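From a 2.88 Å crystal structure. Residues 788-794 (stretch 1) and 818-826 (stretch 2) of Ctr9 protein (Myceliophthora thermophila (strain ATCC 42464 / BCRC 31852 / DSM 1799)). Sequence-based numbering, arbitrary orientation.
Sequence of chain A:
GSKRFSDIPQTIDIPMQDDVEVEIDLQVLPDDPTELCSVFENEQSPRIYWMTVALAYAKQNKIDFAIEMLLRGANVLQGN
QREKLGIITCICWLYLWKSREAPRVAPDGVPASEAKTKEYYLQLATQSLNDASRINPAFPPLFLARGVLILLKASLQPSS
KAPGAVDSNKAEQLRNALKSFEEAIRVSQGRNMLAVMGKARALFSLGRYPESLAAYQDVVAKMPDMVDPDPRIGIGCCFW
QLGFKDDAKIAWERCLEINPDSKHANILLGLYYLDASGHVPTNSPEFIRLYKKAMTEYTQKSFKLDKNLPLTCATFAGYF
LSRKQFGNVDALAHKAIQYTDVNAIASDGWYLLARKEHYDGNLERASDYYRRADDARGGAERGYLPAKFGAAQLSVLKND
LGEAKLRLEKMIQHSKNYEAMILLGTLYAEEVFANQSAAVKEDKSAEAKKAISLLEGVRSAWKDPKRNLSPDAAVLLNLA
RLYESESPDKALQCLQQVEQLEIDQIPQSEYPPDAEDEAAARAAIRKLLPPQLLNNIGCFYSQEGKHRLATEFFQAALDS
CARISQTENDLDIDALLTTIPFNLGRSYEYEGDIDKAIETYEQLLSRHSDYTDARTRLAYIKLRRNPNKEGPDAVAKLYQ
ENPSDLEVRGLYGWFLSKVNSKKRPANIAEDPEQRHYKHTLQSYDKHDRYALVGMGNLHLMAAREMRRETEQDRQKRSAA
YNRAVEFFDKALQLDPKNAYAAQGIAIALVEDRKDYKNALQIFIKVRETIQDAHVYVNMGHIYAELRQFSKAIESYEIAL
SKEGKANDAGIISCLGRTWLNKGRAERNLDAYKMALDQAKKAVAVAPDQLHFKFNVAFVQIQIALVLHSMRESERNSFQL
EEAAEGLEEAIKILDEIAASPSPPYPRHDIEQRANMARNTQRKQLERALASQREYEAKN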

# COMPACT_ATOMS: atom_id res chain seq x y z
N GLN A 788 -7.63 0.44 -50.99
CA GLN A 788 -7.41 1.63 -50.17
C GLN A 788 -6.02 2.11 -50.50
O GLN A 788 -5.06 1.83 -49.80
N PHE A 789 -5.93 2.83 -51.60
CA PHE A 789 -4.66 3.15 -52.21
C PHE A 789 -3.94 4.23 -51.44
O PHE A 789 -2.78 4.07 -51.09
N SER A 790 -4.61 5.33 -51.14
CA SER A 790 -3.92 6.41 -50.49
C SER A 790 -3.23 5.90 -49.24
O SER A 790 -2.04 6.12 -49.06
N LYS A 791 -3.97 5.18 -48.40
CA LYS A 791 -3.43 4.66 -47.14
C LYS A 791 -2.31 3.60 -47.33
O LYS A 791 -1.43 3.46 -46.47
N ALA A 792 -2.37 2.85 -48.42
CA ALA A 792 -1.26 1.98 -48.85
C ALA A 792 -0.06 2.80 -49.32
O ALA A 792 1.09 2.39 -49.18
N ILE A 793 -0.32 3.96 -49.91
CA ILE A 793 0.75 4.83 -50.35
C ILE A 793 1.57 5.21 -49.13
O ILE A 793 2.71 4.80 -49.01
N GLU A 794 1.01 5.96 -48.19
CA GLU A 794 1.85 6.50 -47.10
C GLU A 794 2.25 5.46 -46.06
O GLU A 794 3.08 5.74 -45.21
N THR A 818 1.05 0.77 -56.91
CA THR A 818 -0.06 1.26 -56.09
C THR A 818 -0.50 2.60 -56.63
O THR A 818 -1.67 2.79 -56.92
N TRP A 819 0.44 3.52 -56.79
CA TRP A 819 0.14 4.78 -57.46
C TRP A 819 -0.55 4.56 -58.81
O TRP A 819 -1.53 5.24 -59.12
N LEU A 820 -0.04 3.62 -59.60
CA LEU A 820 -0.59 3.35 -60.92
C LEU A 820 -2.04 2.93 -60.83
O LEU A 820 -2.88 3.47 -61.53
N ASN A 821 -2.34 1.96 -59.98
CA ASN A 821 -3.74 1.55 -59.75
C ASN A 821 -4.65 2.67 -59.24
O ASN A 821 -5.81 2.75 -59.62
N LYS A 822 -4.11 3.55 -58.41
CA LYS A 822 -4.83 4.75 -58.01
C LYS A 822 -5.12 5.66 -59.19
O LYS A 822 -6.14 6.32 -59.19
N GLY A 823 -4.22 5.72 -60.16
CA GLY A 823 -4.43 6.51 -61.38
C GLY A 823 -5.48 5.92 -62.29
O GLY A 823 -6.22 6.65 -62.94
N ARG A 824 -5.54 4.60 -62.35
CA ARG A 824 -6.54 3.90 -63.13
C ARG A 824 -7.89 4.15 -62.51
O ARG A 824 -8.84 4.55 -63.18
N ALA A 825 -7.97 3.92 -61.22
CA ALA A 825 -9.22 4.04 -60.51
C ALA A 825 -9.79 5.43 -60.68
O ALA A 825 -10.92 5.61 -61.09
N GLU A 826 -8.98 6.43 -60.40
CA GLU A 826 -9.48 7.78 -60.23
C GLU A 826 -9.35 8.64 -61.46
O GLU A 826 -9.68 9.83 -61.41

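Antiparallel helix pairs in repeat proteins are commonly held together by a few large side chains from one helix settling between the residues of the other, and the two stretches of Ctr9 considered here illustrate the principle economically. Helix 789-794 and helix 818-826 run nearly antiparallel, at 160° between their N-to-C directions, with axes 9.5 Å apart at closest approach. No hydrogen bond joins them; the contact, burying 407 Å² in total, rests on shape and apolar surface.

Phe789 is the knob, with the largest covered area of any residue here (99 Å²). Its CA-to-CB bond points toward the partner helix, and chi1 of -64° (m) with chi2 of -39° sends the ring into the hole bounded by Thr818, Asn821, Lys822 and Ala825, residues spaced over two turns of that helix. The ring comes so close to the opposing backbone that CD2 of Phe789 is 3.6 Å from CA of Lys822, and CE2 of Phe789 is 3.6 Å from the carbonyl O of Asn821. Asn821 O already accepts from Ala825 N at 2.9 Å. One ring face is covered by the backbone N of Lys822, while the methyl of Ala825 lies at the edge, with Phe789 CE2 to Ala825 CB at 4.0 Å. Asn821, an m rotamer, also points toward the other helix, and its CB makes an off-centre CH-pi contact, 4.2 Å from the centroid of the Phe789 ring.

A second cluster forms one turn along from Phe789. Ile793 points inward with chi1 and chi2 both m (-63° and -72°), which carries CD1 toward the partner helix. That methyl serves two neighbours: CD1 of Ile793 is 3.6 Å from CG2 of Thr818 and 3.5 Å from the centroid of the five-membered ring of Trp819, only 3° off the ring normal. Trp819 starts with its CA-to-CB bond pointing away, yet a chi1 of -92°, between wells, and a chi2 of 121° bring the indole back, presenting a face to the methyl. Thr818 projects sideways in the m rotamer. Thr818 CG2 meets the small side chain of Ala792, 3.9 Å from Ala792 CB, whereas its OG1 is hydrogen-bonded elsewhere in the structure.

Two polar pairs form within helix 818-826. Lys822 leaves sideways and stays extended (t, t, t) before an m turn at chi4; its end leads away, and Lys822 NZ forms a salt bridge with OE1 of Glu826 at 2.9 Å, one turn on. The aliphatic part of the chain remains useful, since CB of Lys822 lies 3.9 Å from CD2 of Phe789. Similarly, NH1 of Arg824 donates to OD1 of Asn821 at 2.9 Å, leaving the CB of that asparagine against the phenylalanine. Lys791 and Glu794, by contrast, are exposed and reach nothing across the gap. The lesson is general: the direction of the CA-to-CB bond does not alone decide who packs: Trp819 returns from an outward start, and Lys822 lends carbon atoms while its charge is paired along its own helix.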

# COMPACT_ATOMS: atom_id res chain seq x y z
CB GLN A 788 -7.54 1.33 -48.68
CG GLN A 788 -8.95 0.99 -48.24
CD GLN A 788 -9.05 0.78 -46.74
OE1 GLN A 788 -8.81 1.71 -45.95
NE2 GLN A 788 -9.38 -0.46 -46.33
CB PHE A 789 -4.86 3.55 -53.67
CG PHE A 789 -5.40 2.44 -54.54
CD1 PHE A 789 -4.96 1.12 -54.37
CD2 PHE A 789 -6.33 2.70 -55.52
CE1 PHE A 789 -5.45 0.09 -55.17
CE2 PHE A 789 -6.82 1.67 -56.32
CZ PHE A 789 -6.38 0.37 -56.15
CB SER A 790 -4.88 7.53 -50.12
OG SER A 790 -4.20 8.47 -49.31
CB LYS A 791 -4.53 4.07 -46.29
CG LYS A 791 -5.23 5.03 -45.33
CD LYS A 791 -6.37 4.28 -44.64
CE LYS A 791 -7.31 5.18 -43.86
NZ LYS A 791 -8.72 4.90 -44.25
CB ALA A 792 -1.72 1.05 -49.97
CB ILE A 793 0.23 6.09 -51.10
CG1 ILE A 793 -0.52 5.71 -52.39
CG2 ILE A 793 1.36 7.06 -51.40
CD1 ILE A 793 0.34 5.20 -53.53
CB GLU A 794 1.27 7.79 -46.46
CG GLU A 794 0.53 7.63 -45.13
CD GLU A 794 -0.77 6.85 -45.27
OE1 GLU A 794 -1.01 6.33 -46.37
OE2 GLU A 794 -1.54 6.76 -44.29
CB THR A 818 0.33 1.40 -54.60
OG1 THR A 818 0.86 0.15 -54.13
CG2 THR A 818 -0.86 1.79 -53.72
CB TRP A 819 1.42 5.60 -57.68
CG TRP A 819 1.74 6.57 -56.57
CD1 TRP A 819 2.87 6.59 -55.81
CD2 TRP A 819 0.94 7.66 -56.13
NE1 TRP A 819 2.82 7.63 -54.92
CE2 TRP A 819 1.64 8.30 -55.09
CE3 TRP A 819 -0.32 8.16 -56.49
CZ2 TRP A 819 1.14 9.43 -54.41
CZ3 TRP A 819 -0.82 9.29 -55.81
CH2 TRP A 819 -0.09 9.90 -54.79
CB LEU A 820 0.22 2.27 -61.63
CG LEU A 820 -0.32 1.70 -62.95
CD1 LEU A 820 -0.53 2.78 -64.00
CD2 LEU A 820 0.62 0.66 -63.50
CB ASN A 821 -3.80 0.33 -58.85
CG ASN A 821 -3.33 -0.93 -59.56
OD1 ASN A 821 -3.37 -1.03 -60.78
ND2 ASN A 821 -2.87 -1.90 -58.80
CB LYS A 822 -4.03 5.55 -56.98
CG LYS A 822 -4.76 6.75 -56.38
CD LYS A 822 -3.92 7.44 -55.31
CE LYS A 822 -4.71 8.45 -54.48
NZ LYS A 822 -5.25 9.54 -55.33
CB ARG A 824 -6.25 2.41 -63.16
CG ARG A 824 -4.95 2.11 -63.84
CD ARG A 824 -4.45 0.71 -63.54
NE ARG A 824 -3.65 0.23 -64.65
CZ ARG A 824 -3.00 -0.93 -64.66
NH1 ARG A 824 -3.03 -1.73 -63.59
NH2 ARG A 824 -2.32 -1.28 -65.74
CB ALA A 825 -9.02 3.71 -59.04
CB GLU A 826 -8.77 8.45 -59.05
CG GLU A 826 -9.10 7.81 -57.71
CD GLU A 826 -8.32 8.44 -56.60
OE1 GLU A 826 -7.72 9.51 -56.84
OE2 GLU A 826 -8.31 7.85 -55.49